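PDB 2WY3: protein UL16 from Human herpesvirus 5 strain ad169, which helps the virus evade host immunity by blocking binding of the KLRK1 receptor to ULBP1 and ULBP2, retaining KLRK1 ligands inside the cell and so restraining NK-cell activation. Local coordinates for residues V51-Q56 with T100-T105; R74-I79 with I83-L88. All coordinates share one frame; numbering follows the deposited sequence.

Interaction 1. Residues V51-Q56 with T100-T105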
ATOM      1  N   VAL B  51      12.491   9.986   5.097  1.00 13.90           N
ATOM      2  CA  VAL B  51      11.337  10.806   5.439  1.00 13.79           C
ATOM      3  C   VAL B  51      11.660  11.654   6.668  1.00 12.24           C
ATOM      4  O   VAL B  51      12.087  11.127   7.691  1.00 15.98           O
ATOM      5  CB  VAL B  51      10.105   9.934   5.760  1.00 14.48           C
ATOM      6  CG1 VAL B  51       8.898  10.807   6.010  1.00 16.68           C
ATOM      7  CG2 VAL B  51       9.823   8.951   4.615  1.00 17.93           C
ATOM      8  N   ALA B  52      11.464  12.965   6.541  1.00 13.65           N
ATOM      9  CA  ALA B  52      11.634  13.888   7.658  1.00 12.80           C
ATOM     10  C   ALA B  52      10.280  14.203   8.277  1.00 15.34           C
ATOM     11  O   ALA B  52       9.301  14.408   7.559  1.00 14.94           O
ATOM     12  CB  ALA B  52      12.297  15.188   7.168  1.00 15.09           C
ATOM     13  N   PHE B  53      10.231  14.250   9.606  1.00 13.05           N
ATOM     14  CA  PHE B  53       9.016  14.605  10.332  1.00 12.35           C
ATOM     15  C   PHE B  53       9.242  15.870  11.161  1.00 18.56           C
ATOM     16  O   PHE B  53      10.058  15.872  12.096  1.00 21.10           O
ATOM     17  CB  PHE B  53       8.587  13.460  11.268  1.00 12.81           C
ATOM     18  CG  PHE B  53       7.549  13.870  12.295  1.00 15.45           C
ATOM     19  CD1 PHE B  53       6.395  14.529  11.910  1.00 11.87           C
ATOM     20  CD2 PHE B  53       7.740  13.596  13.644  1.00 21.20           C
ATOM     21  CE1 PHE B  53       5.437  14.918  12.845  1.00 15.82           C
ATOM     22  CE2 PHE B  53       6.786  13.973  14.590  1.00 23.40           C
ATOM     23  CZ  PHE B  53       5.635  14.641  14.192  1.00 17.70           C
ATOM     24  N   THR B  54       8.520  16.935  10.835  1.00 11.31           N
ATOM     25  CA  THR B  54       8.636  18.188  11.594  1.00 12.73           C
ATOM     26  C   THR B  54       7.378  18.342  12.452  1.00 15.49           C
ATOM     27  O   THR B  54       6.271  18.376  11.929  1.00 13.24           O
ATOM     28  CB  THR B  54       8.784  19.399  10.626  1.00 16.58           C
ATOM     29  OG1 THR B  54       9.974  19.250   9.828  1.00 16.40           O
ATOM     30  CG2 THR B  54       8.863  20.710  11.403  1.00 18.47           C
ATOM     31  N   TRP B  55       7.539  18.431  13.771  1.00 15.62           N
ATOM     32  CA  TRP B  55       6.392  18.472  14.688  1.00 14.56           C
ATOM     33  C   TRP B  55       5.542  19.727  14.472  1.00 14.28           C
ATOM     34  O   TRP B  55       6.081  20.819  14.324  1.00 17.02           O
ATOM     35  CB  TRP B  55       6.912  18.475  16.131  1.00 14.67           C
ATOM     36  CG  TRP B  55       5.866  18.236  17.167  1.00 16.44           C
ATOM     37  CD1 TRP B  55       4.731  17.471  17.049  1.00 14.72           C
ATOM     38  CD2 TRP B  55       5.881  18.737  18.503  1.00 15.62           C
ATOM     39  NE1 TRP B  55       4.034  17.475  18.254  1.00 15.73           N
ATOM     40  CE2 TRP B  55       4.723  18.250  19.154  1.00 14.65           C
ATOM     41  CE3 TRP B  55       6.772  19.543  19.221  1.00 18.89           C
ATOM     42  CZ2 TRP B  55       4.431  18.557  20.488  1.00 18.12           C
ATOM     43  CZ3 TRP B  55       6.473  19.854  20.544  1.00 20.39           C
ATOM     44  CH2 TRP B  55       5.316  19.355  21.163  1.00 17.98           C
ATOM     45  N   GLN B  56       4.217  19.575  14.461  1.00 15.00           N
ATOM     46  CA  GLN B  56       3.346  20.731  14.237  1.00 17.02           C
ATOM     47  C   GLN B  56       3.634  21.846  15.230  1.00 19.56           C
ATOM     48  O   GLN B  56       3.535  23.025  14.893  1.00 16.67           O
ATOM     49  CB  GLN B  56       1.863  20.354  14.355  1.00 15.54           C
ATOM     50  CG  GLN B  56       0.914  21.515  14.018  1.00 16.97           C
ATOM     51  CD  GLN B  56      -0.557  21.124  14.101  1.00 25.07           C
ATOM     52  OE1 GLN B  56      -0.884  19.977  14.362  1.00 21.72           O
ATOM     53  NE2 GLN B  56      -1.449  22.084  13.864  1.00 24.51           N
ATOM     54  N   THR B 100       5.103   5.253   5.657  1.00 17.20           N
ATOM     55  CA  THR B 100       5.115   5.745   7.026  1.00 16.91           C
ATOM     56  C   THR B 100       3.677   5.801   7.524  1.00 19.00           C
ATOM     57  O   THR B 100       2.900   6.655   7.095  1.00 21.31           O
ATOM     58  CB  THR B 100       5.735   7.159   7.116  1.00 18.90           C
ATOM     59  OG1 THR B 100       7.027   7.162   6.476  1.00 19.89           O
ATOM     60  CG2 THR B 100       5.876   7.586   8.584  1.00 20.48           C
ATOM     61  N   SER B 101       3.323   4.881   8.413  1.00 15.50           N
ATOM     62  CA  SER B 101       1.991   4.859   9.012  1.00 15.47           C
ATOM     63  C   SER B 101       2.154   4.920  10.521  1.00 20.20           C
ATOM     64  O   SER B 101       2.917   4.153  11.096  1.00 19.52           O
ATOM     65  CB  SER B 101       1.242   3.581   8.598  1.00 21.10           C
ATOM     66  OG  SER B 101      -0.018   3.486   9.244  1.00 26.56           O
ATOM     67  N   ARG B 102       1.439   5.837  11.162  1.00 18.27           N
ATOM     68  CA  ARG B 102       1.573   6.028  12.596  1.00 18.28           C
ATOM     69  C   ARG B 102       0.222   6.331  13.200  1.00 18.91           C
ATOM     70  O   ARG B 102      -0.669   6.835  12.513  1.00 19.53           O
ATOM     71  CB  ARG B 102       2.495   7.223  12.884  1.00 19.41           C
ATOM     72  CG  ARG B 102       3.722   7.303  12.001  1.00 20.11           C
ATOM     73  CD  ARG B 102       4.597   8.487  12.411  1.00 23.34           C
ATOM     74  NE  ARG B 102       5.518   8.142  13.488  1.00 20.46           N
ATOM     75  CZ  ARG B 102       6.275   9.015  14.148  1.00 24.02           C
ATOM     76  NH1 ARG B 102       6.201  10.316  13.877  1.00 20.28           N
ATOM     77  NH2 ARG B 102       7.096   8.588  15.099  1.00 25.20           N
ATOM     78  N   MET B 103       0.083   6.050  14.490  1.00 19.26           N
ATOM     79  CA  MET B 103      -1.066   6.525  15.241  1.00 21.91           C
ATOM     80  C   MET B 103      -1.017   8.046  15.258  1.00 22.34           C
ATOM     81  O   MET B 103       0.056   8.636  15.385  1.00 19.65           O
ATOM     82  CB  MET B 103      -1.046   5.972  16.671  1.00 24.58           C
ATOM     83  CG  MET B 103      -1.088   4.452  16.707  1.00 31.93           C
ATOM     84  SD  MET B 103      -1.142   3.808  18.393  1.00 59.84           S
ATOM     85  CE  MET B 103       0.359   4.490  19.070  1.00 28.67           C
ATOM     86  N   VAL B 104      -2.177   8.673  15.108  1.00 19.18           N
ATOM     87  CA  VAL B 104      -2.265  10.127  15.104  1.00 18.27           C
ATOM     88  C   VAL B 104      -2.501  10.648  16.522  1.00 20.80           C
ATOM     89  O   VAL B 104      -3.508  10.330  17.161  1.00 21.03           O
ATOM     90  CB  VAL B 104      -3.381  10.625  14.165  1.00 27.64           C
ATOM     91  CG1 VAL B 104      -3.471  12.145  14.202  1.00 22.17           C
ATOM     92  CG2 VAL B 104      -3.115  10.147  12.740  1.00 33.36           C
ATOM     93  N   THR B 105      -1.540  11.415  17.022  1.00 17.59           N
ATOM     94  CA  THR B 105      -1.595  11.942  18.377  1.00 19.84           C
ATOM     95  C   THR B 105      -1.008  13.340  18.385  1.00 21.56           C
ATOM     96  O   THR B 105      -0.445  13.792  17.386  1.00 19.30           O
ATOM     97  CB  THR B 105      -0.737  11.104  19.342  1.00 25.40           C
ATOM     98  OG1 THR B 105       0.649  11.315  19.042  1.00 21.37           O
ATOM     99  CG2 THR B 105      -1.064   9.614  19.207  1.00 27.04           C
TER

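Interaction 2. Residues R74-I79 with I83-L88. With NAG (2-acetamido-2-deoxy-beta-D-glucopyranose), chain L.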
ATOM      1  N   ARG B  74      18.155   3.944   9.460  1.00 21.11           N
ATOM      2  CA  ARG B  74      17.902   4.830  10.589  1.00 24.62           C
ATOM      3  C   ARG B  74      16.412   4.870  10.885  1.00 24.85           C
ATOM      4  O   ARG B  74      15.626   5.157   9.991  1.00 20.59           O
ATOM      5  CB  ARG B  74      18.420   6.241  10.285  1.00 22.40           C
ATOM      6  CG  ARG B  74      18.198   7.240  11.411  1.00 27.15           C
ATOM      7  CD  ARG B  74      18.772   8.600  11.051  1.00 37.87           C
ATOM      8  NE  ARG B  74      18.364   9.641  11.989  1.00 36.84           N
ATOM      9  CZ  ARG B  74      19.121  10.687  12.305  1.00 43.98           C
ATOM     10  NH1 ARG B  74      18.680  11.592  13.167  1.00 45.63           N
ATOM     11  NH2 ARG B  74      20.326  10.820  11.762  1.00 35.67           N
ATOM     12  N   ASN B  75      16.023   4.573  12.129  1.00 23.03           N
ATOM     13  CA  ASN B  75      14.620   4.685  12.541  1.00 21.49           C
ATOM     14  C   ASN B  75      14.304   6.088  13.033  1.00 20.85           C
ATOM     15  O   ASN B  75      15.203   6.817  13.450  1.00 23.57           O
ATOM     16  CB  ASN B  75      14.306   3.741  13.712  1.00 22.44           C
ATOM     17  CG  ASN B  75      14.279   2.279  13.317  1.00 27.13           C
ATOM     18  OD1 ASN B  75      13.564   1.885  12.396  1.00 21.82           O
ATOM     19  ND2 ASN B  75      15.055   1.465  14.042  1.00 27.63           N
ATOM     20  N   PHE B  76      13.026   6.459  13.024  1.00 19.39           N
ATOM     21  CA  PHE B  76      12.589   7.588  13.838  1.00 19.69           C
ATOM     22  C   PHE B  76      13.122   7.367  15.264  1.00 26.03           C
ATOM     23  O   PHE B  76      13.185   6.228  15.744  1.00 23.65           O
ATOM     24  CB  PHE B  76      11.058   7.659  13.887  1.00 18.12           C
ATOM     25  CG  PHE B  76      10.426   8.364  12.710  1.00 21.67           C
ATOM     26  CD1 PHE B  76      11.076   9.413  12.075  1.00 17.46           C
ATOM     27  CD2 PHE B  76       9.152   7.996  12.275  1.00 20.85           C
ATOM     28  CE1 PHE B  76      10.479  10.088  11.003  1.00 14.17           C
ATOM     29  CE2 PHE B  76       8.544   8.655  11.222  1.00 22.26           C
ATOM     30  CZ  PHE B  76       9.209   9.707  10.576  1.00 18.23           C
ATOM     31  N   SER B  77      13.487   8.452  15.940  1.00 25.95           N
ATOM     32  CA  SER B  77      13.988   8.371  17.314  1.00 28.00           C
ATOM     33  C   SER B  77      12.930   7.821  18.266  1.00 30.03           C
ATOM     34  O   SER B  77      13.260   7.218  19.293  1.00 32.93           O
ATOM     35  CB  SER B  77      14.462   9.744  17.797  1.00 36.90           C
ATOM     36  OG  SER B  77      13.380  10.661  17.855  1.00 42.11           O
ATOM     37  N   ASP B  78      11.662   8.050  17.939  1.00 27.06           N
ATOM     38  CA  ASP B  78      10.555   7.506  18.718  1.00 31.35           C
ATOM     39  C   ASP B  78       9.661   6.651  17.837  1.00 33.78           C
ATOM     40  O   ASP B  78       8.894   7.171  17.018  1.00 34.43           O
ATOM     41  CB  ASP B  78       9.732   8.624  19.365  1.00 37.80           C
ATOM     42  CG  ASP B  78       8.677   8.091  20.322  1.00 50.08           C
ATOM     43  OD1 ASP B  78       8.333   6.888  20.231  1.00 42.99           O
ATOM     44  OD2 ASP B  78       8.194   8.871  21.173  1.00 60.93           O
ATOM     45  N   ILE B  79       9.754   5.336  18.005  1.00 29.26           N
ATOM     46  CA  ILE B  79       9.007   4.426  17.148  1.00 27.97           C
ATOM     47  C   ILE B  79       7.738   3.872  17.785  1.00 27.56           C
ATOM     48  O   ILE B  79       7.064   3.036  17.184  1.00 27.92           O
ATOM     49  CB  ILE B  79       9.879   3.251  16.667  1.00 27.50           C
ATOM     50  CG1 ILE B  79      10.304   2.369  17.849  1.00 31.36           C
ATOM     51  CG2 ILE B  79      11.088   3.774  15.906  1.00 29.82           C
ATOM     52  CD1 ILE B  79      11.118   1.155  17.420  1.00 32.77           C
ATOM     53  N   ILE B  83       3.199   2.243  13.018  1.00 24.61           N
ATOM     54  CA  ILE B  83       2.484   1.051  12.566  1.00 22.62           C
ATOM     55  C   ILE B  83       3.305   0.412  11.446  1.00 17.12           C
ATOM     56  O   ILE B  83       3.445  -0.821  11.363  1.00 21.91           O
ATOM     57  CB  ILE B  83       1.090   1.434  12.031  1.00 21.56           C
ATOM     58  CG1 ILE B  83       0.233   1.982  13.181  1.00 28.53           C
ATOM     59  CG2 ILE B  83       0.412   0.227  11.346  1.00 26.08           C
ATOM     60  CD1 ILE B  83      -0.999   2.738  12.744  1.00 32.74           C
ATOM     61  N   LEU B  84       3.835   1.269  10.578  1.00 18.25           N
ATOM     62  CA  LEU B  84       4.710   0.846   9.497  1.00 19.72           C
ATOM     63  C   LEU B  84       5.719   1.949   9.209  1.00 19.98           C
ATOM     64  O   LEU B  84       5.361   3.128   9.114  1.00 18.65           O
ATOM     65  CB  LEU B  84       3.907   0.552   8.238  1.00 21.09           C
ATOM     66  CG  LEU B  84       4.660   0.037   7.000  1.00 20.92           C
ATOM     67  CD1 LEU B  84       5.496  -1.199   7.328  1.00 20.66           C
ATOM     68  CD2 LEU B  84       3.647  -0.292   5.910  1.00 22.08           C
ATOM     69  N   GLN B  85       6.979   1.559   9.061  1.00 18.24           N
ATOM     70  CA  GLN B  85       8.044   2.517   8.779  1.00 16.02           C
ATOM     71  C   GLN B  85       9.145   1.793   8.004  1.00 21.38           C
ATOM     72  O   GLN B  85      10.220   1.494   8.542  1.00 18.49           O
ATOM     73  CB  GLN B  85       8.590   3.085  10.096  1.00 15.55           C
ATOM     74  CG  GLN B  85       9.590   4.250   9.929  1.00 16.99           C
ATOM     75  CD  GLN B  85      10.786   4.100  10.870  1.00 20.09           C
ATOM     76  OE1 GLN B  85      10.872   4.773  11.899  1.00 20.22           O
ATOM     77  NE2 GLN B  85      11.713   3.202  10.515  1.00 18.58           N
ATOM     78  N   ASP B  86       8.870   1.508   6.736  1.00 19.43           N
ATOM     79  CA  ASP B  86       9.743   0.648   5.951  1.00 16.14           C
ATOM     80  C   ASP B  86       9.462   0.865   4.475  1.00 22.28           C
ATOM     81  O   ASP B  86       8.466   1.493   4.106  1.00 20.04           O
ATOM     82  CB  ASP B  86       9.443  -0.813   6.327  1.00 19.26           C
ATOM     83  CG  ASP B  86      10.566  -1.774   5.959  1.00 22.43           C
ATOM     84  OD1 ASP B  86      11.626  -1.350   5.452  1.00 20.50           O
ATOM     85  OD2 ASP B  86      10.373  -2.982   6.198  1.00 26.51           O
ATOM     86  N   GLY B  87      10.333   0.333   3.626  1.00 20.92           N
ATOM     87  CA  GLY B  87      10.140   0.451   2.195  1.00 18.28           C
ATOM     88  C   GLY B  87       9.796  -0.900   1.597  1.00 20.03           C
ATOM     89  O   GLY B  87       9.956  -1.941   2.241  1.00 19.79           O
ATOM     90  N   LEU B  88       9.315  -0.888   0.362  1.00 17.75           N
ATOM     91  CA  LEU B  88       9.134  -2.133  -0.377  1.00 20.04           C
ATOM     92  C   LEU B  88       9.289  -1.866  -1.865  1.00 23.44           C
ATOM     93  O   LEU B  88       8.994  -0.780  -2.339  1.00 24.28           O
ATOM     94  CB  LEU B  88       7.779  -2.769  -0.073  1.00 30.95           C
ATOM     95  CG  LEU B  88       6.461  -2.106  -0.460  1.00 39.93           C
ATOM     96  CD1 LEU B  88       6.286  -2.018  -1.970  1.00 46.64           C
ATOM     97  CD2 LEU B  88       5.339  -2.938   0.143  1.00 42.63           C
TER
HETATM   98  C1  NAG L1205      14.855   0.046  13.824  1.00 25.19           C
HETATM   99  C2  NAG L1205      16.221  -0.632  14.003  1.00 30.02           C
HETATM  100  C3  NAG L1205      16.090  -2.150  13.950  1.00 38.41           C
HETATM  101  C4  NAG L1205      15.046  -2.611  14.949  1.00 36.27           C
HETATM  102  C5  NAG L1205      13.730  -1.884  14.709  1.00 35.17           C
HETATM  103  C6  NAG L1205      12.683  -2.268  15.753  1.00 37.12           C
HETATM  104  C7  NAG L1205      18.143   0.655  13.226  1.00 30.81           C
HETATM  105  C8  NAG L1205      19.119   0.881  12.108  1.00 33.03           C
HETATM  106  N2  NAG L1205      17.178  -0.232  12.995  1.00 27.22           N
HETATM  107  O3  NAG L1205      17.338  -2.750  14.231  1.00 36.67           O
HETATM  108  O4  NAG L1205      14.851  -3.993  14.791  1.00 44.80           O
HETATM  109  O5  NAG L1205      13.926  -0.483  14.753  1.00 30.48           O
HETATM  110  O6  NAG L1205      13.132  -1.890  17.043  1.00 41.44           O
HETATM  111  O7  NAG L1205      18.255   1.286  14.279  1.00 30.75           O

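Interaction 1. Residues V51-Q56 with T100-T105
Arg102 reaches across the interior of an immunoglobulin-like beta sandwich to lay its tip over Phe53 of the facing sheet. Strands 49-55 and 95-102 belong to different sheets, so no hydrogen bond joins the two segments and they meet through side chains; Val51 CA and Thr100 CA stand 8.2 Å apart.

From Arg102 CB, the first torsion (chi1 -42°) sets CG opposite the carbonyl carbon and beside the backbone N, and there CG runs past Thr100, two residues back on the same strand, 4.1 Å from its CG2. CD keeps about the same spacing from that methyl. The chain then bends about the CG-CD bond (chi3 86°), swinging the guanidinium round toward the opposite sheet. NE is hydrogen-bonded to Asn82 OD1. NH1 is the atom that makes the crossing: it sits over one face of the Phe53 ring, close to the rim, 3.6 Å from CD2 and 3.8 Å from CE2. It is also hydrogen-bonded to the hydroxyl of Tyr112, whose ring stacks with that of Phe53. The two flat groups stand nearly upright to each other, their planes 80° apart, so the guanidinium presents an edge to the ring. With Arg102 CZ 5.3 Å from the ring centroid, any cation-pi attraction is weak, and the bonds to Asn82 and Tyr112 do more to fix the rotation of the buried group.

Farther back along the strands, Val51 and Thr100 pass alongside one another, pointing opposite ways. Thr100 OG1 accepts a hydrogen bond from Trp65 NE1, which satisfies this buried hydroxyl oxygen while it lies against the valine: Val51 CG2 comes to 3.8 Å from Thr100 OG1, and Val51 CG1 follows at 4.1 Å.

Interaction 2. Residues R74-I79 with I83-L88
A single glutamine amide, that of Gln85, grips a glycosylated asparagine and the backbone next to it at once. Asn75 ND2 carries the covalent link to C1 of N-acetylglucosamine, and its OD1 accepts a 2.9 Å hydrogen bond from Gln85 NE2. The donor lies in the carbonyl plane, on a lone pair, and the two amides are turned 37° from one another. Alongside, Phe76 N donates to Gln85 OE1 over 3.0 Å, fairly straight at 162° but tilted from the plane of that carbonyl. Gln85 can span both because CG runs opposite its backbone N (chi1 -172°) and the chain then bends at chi2. Its OE1 also nestles against Phe76 CB at 3.5 Å, and it takes a weak second bond from Asn82 ND2.

So strand 82-89 is tied to the loop that follows strand 71-74. On the sugar's side, Ile79 CD1 lies 3.7 Å from O6 of the N-acetylglucosamine.

Since Gln85 NE2 must donate to a carbonyl and OE1 must accept from a backbone N-H, the amide's orientation is settled, and the Asn75 carbonyl beside the sugar linkage is held in place.

In the fold
The centres of the two interactions lie 10 Å apart. Along the chain the order is 51-56, 74-79, 83-88, 100-105, so interaction 2 falls wholly between the two halves of interaction 1. Strands 82-89 and 95-102 are neighbours in the three-stranded sheet, and Ser101 is probably hydrogen-bonded through its backbone to Ile83 and Leu84 at a classic beta bulge. Arg102 NH2 also touches Phe76 at CD2, while Trp65 of the larger sheet meets both Thr100 and Phe76. Interaction 1 thus spans the sandwich, and interaction 2 ties a glycosylated loop to strand 82-89, whose Asp86 forms a salt bridge with the other protein in the assembly.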